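Endoglucanase (Clostridium thermocellum, PDB 2E4T) probably hydrolyses internal beta-1,4-glucosidic bonds of cellulose and xyloglucan, this chain being the glycoside hydrolase family 44 module of a larger multidomain enzyme. Local coordinates at residues W318-I323 / F335-P340. Residues are numbered along the deposited sequence; the frame is centred on the assembly and turned at random.
Sequences WDPTYI and FLPILP
Pro337 presses its ring against the backbone of Trp318 and Asp319, in a contact made by van der Waals packing with no hydrogen bond across it. Pro337 CB lies 3.4 Å from Trp318 C and 3.6 Å from Asp319 N, while CG lies 3.5 Å from Trp318 O, so the ring covers the Trp318-Asp319 peptide. Its CD turns to Pro320, 3.9 Å from Pro320 CA, and the two proline rings brush at Pro320 CB. Pro340 adds a looser touch, CD to Trp318 CA at 4.1 Å. The CA-CB bond of Trp318 leads away from 335-340; Asp319 CB sits over the centre of one indole face, and Tyr384 also meets the ring. Within 318-323, Asp319 OD1 takes two bonds from one face of its carboxylate: Thr321 N from well above the plane at 2.9 Å, and Thr321 OG1 on the syn side at 2.7 Å. OD2 forms a salt bridge with Arg315. The Thr321 N bond to Asp319 OD1 makes an Asx turn, overlapping the type I turn from Asp319 to Tyr322, which Tyr322 N to Asp319 O closes. Pro337, after a cis peptide bond, is the N-cap residue of helix 338-349; the arrangement packs a surface loop turn against a proline-rich helix start on the periphery of the TIM-like barrel.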
loop_
_atom_site.group_PDB
_atom_site.type_symbol
_atom_site.label_atom_id
_atom_site.label_comp_id
_atom_site.label_asym_id
_atom_site.label_seq_id
_atom_site.Cartn_x
_atom_site.Cartn_y
_atom_site.Cartn_z
ATOM N N TRP A 318 -7.410 8.307 -10.770
ATOM C CA TRP A 318 -6.666 9.176 -11.664
ATOM C C TRP A 318 -7.512 9.987 -12.637
ATOM O O TRP A 318 -6.990 10.997 -13.160
ATOM C CB TRP A 318 -5.617 8.366 -12.484
ATOM C CG TRP A 318 -6.256 7.407 -13.442
ATOM C CD1 TRP A 318 -6.633 6.098 -13.207
ATOM C CD2 TRP A 318 -6.629 7.666 -14.812
ATOM N NE1 TRP A 318 -7.207 5.554 -14.334
ATOM C CE2 TRP A 318 -7.231 6.506 -15.311
ATOM C CE3 TRP A 318 -6.514 8.803 -15.645
ATOM C CZ2 TRP A 318 -7.713 6.413 -16.624
ATOM C CZ3 TRP A 318 -7.039 8.715 -16.933
ATOM C CH2 TRP A 318 -7.627 7.536 -17.415
ATOM N N ASP A 319 -8.714 9.537 -12.999
ATOM C CA ASP A 319 -9.391 10.038 -14.198
ATOM C C ASP A 319 -10.407 11.094 -13.789
ATOM O O ASP A 319 -11.422 10.777 -13.133
ATOM C CB ASP A 319 -10.131 8.850 -14.838
ATOM C CG ASP A 319 -10.987 9.185 -16.017
ATOM O OD1 ASP A 319 -10.990 10.371 -16.487
ATOM O OD2 ASP A 319 -11.690 8.273 -16.481
ATOM N N PRO A 320 -10.191 12.382 -14.166
ATOM C CA PRO A 320 -11.154 13.403 -13.755
ATOM C C PRO A 320 -12.532 13.225 -14.373
ATOM O O PRO A 320 -13.514 13.824 -13.817
ATOM C CB PRO A 320 -10.510 14.717 -14.227
ATOM C CG PRO A 320 -9.609 14.335 -15.331
ATOM C CD PRO A 320 -9.090 12.918 -14.971
ATOM N N THR A 321 -12.667 12.438 -15.429
ATOM C CA THR A 321 -13.970 12.288 -16.045
ATOM C C THR A 321 -14.835 11.216 -15.379
ATOM O O THR A 321 -16.013 11.070 -15.749
ATOM C CB THR A 321 -13.841 11.932 -17.549
ATOM O OG1 THR A 321 -13.388 10.579 -17.723
ATOM C CG2 THR A 321 -12.910 12.917 -18.299
ATOM N N TYR A 322 -14.268 10.443 -14.452
ATOM C CA TYR A 322 -15.002 9.303 -13.896
ATOM C C TYR A 322 -15.590 9.603 -12.516
ATOM O O TYR A 322 -14.857 9.893 -11.559
ATOM C CB TYR A 322 -14.044 8.069 -13.810
ATOM C CG TYR A 322 -14.826 6.867 -13.369
ATOM C CD1 TYR A 322 -15.760 6.299 -14.228
ATOM C CD2 TYR A 322 -14.656 6.309 -12.095
ATOM C CE1 TYR A 322 -16.515 5.222 -13.827
ATOM C CE2 TYR A 322 -15.426 5.239 -11.688
ATOM C CZ TYR A 322 -16.347 4.710 -12.552
ATOM O OH TYR A 322 -17.108 3.652 -12.104
ATOM N N ILE A 323 -16.923 9.475 -12.396
ATOM C CA ILE A 323 -17.652 9.690 -11.142
ATOM C C ILE A 323 -18.283 8.340 -10.756
ATOM O O ILE A 323 -19.278 7.888 -11.315
ATOM C CB ILE A 323 -18.743 10.729 -11.301
ATOM C CG1 ILE A 323 -18.165 12.078 -11.793
ATOM C CG2 ILE A 323 -19.451 10.915 -9.965
ATOM C CD1 ILE A 323 -17.054 12.650 -10.904
ATOM N N PHE A 335 -12.500 16.456 -4.302
ATOM C CA PHE A 335 -11.289 15.732 -3.887
ATOM C C PHE A 335 -10.951 14.575 -4.831
ATOM O O PHE A 335 -10.048 13.787 -4.525
ATOM C CB PHE A 335 -11.449 15.221 -2.453
ATOM C CG PHE A 335 -11.612 16.335 -1.460
ATOM C CD1 PHE A 335 -10.482 16.970 -0.928
ATOM C CD2 PHE A 335 -12.880 16.743 -1.039
ATOM C CE1 PHE A 335 -10.636 17.987 -0.033
ATOM C CE2 PHE A 335 -13.023 17.769 -0.094
ATOM C CZ PHE A 335 -11.904 18.379 0.403
ATOM N N LEU A 336 -11.687 14.469 -5.960
ATOM C CA LEU A 336 -11.469 13.399 -6.941
ATOM C C LEU A 336 -10.927 14.028 -8.221
ATOM O O LEU A 336 -11.294 15.161 -8.575
ATOM C CB LEU A 336 -12.757 12.668 -7.233
ATOM C CG LEU A 336 -13.376 11.981 -6.034
ATOM C CD1 LEU A 336 -14.680 11.263 -6.461
ATOM C CD2 LEU A 336 -12.375 10.990 -5.370
ATOM N N PRO A 337 -10.067 13.306 -8.964
ATOM C CA PRO A 337 -9.588 11.954 -8.681
ATOM C C PRO A 337 -8.616 11.969 -7.509
ATOM O O PRO A 337 -7.920 12.973 -7.244
ATOM C CB PRO A 337 -8.897 11.538 -9.975
ATOM C CG PRO A 337 -8.455 12.867 -10.615
ATOM C CD PRO A 337 -9.544 13.842 -10.243
ATOM N N ILE A 338 -8.549 10.868 -6.742
ATOM C CA ILE A 338 -7.910 10.957 -5.433
ATOM C C ILE A 338 -6.395 11.052 -5.509
ATOM O O ILE A 338 -5.816 11.825 -4.727
ATOM C CB ILE A 338 -8.399 9.810 -4.491
ATOM C CG1 ILE A 338 -7.963 10.059 -3.045
ATOM C CG2 ILE A 338 -8.000 8.438 -4.958
ATOM C CD1 ILE A 338 -8.582 11.286 -2.393
ATOM N N LEU A 339 -5.700 10.314 -6.392
ATOM C CA LEU A 339 -4.250 10.407 -6.374
ATOM C C LEU A 339 -3.774 11.819 -6.769
ATOM O O LEU A 339 -2.907 12.364 -6.075
ATOM C CB LEU A 339 -3.548 9.328 -7.196
ATOM C CG LEU A 339 -3.847 7.889 -6.760
ATOM C CD1 LEU A 339 -3.116 6.923 -7.706
ATOM C CD2 LEU A 339 -3.468 7.616 -5.298
ATOM N N PRO A 340 -4.298 12.429 -7.831
ATOM C CA PRO A 340 -3.842 13.808 -8.134
ATOM C C PRO A 340 -4.161 14.775 -7.012
ATOM O O PRO A 340 -3.391 15.717 -6.783
ATOM C CB PRO A 340 -4.605 14.120 -9.477
ATOM C CG PRO A 340 -4.741 12.758 -10.123
ATOM C CD PRO A 340 -5.121 11.866 -8.942
#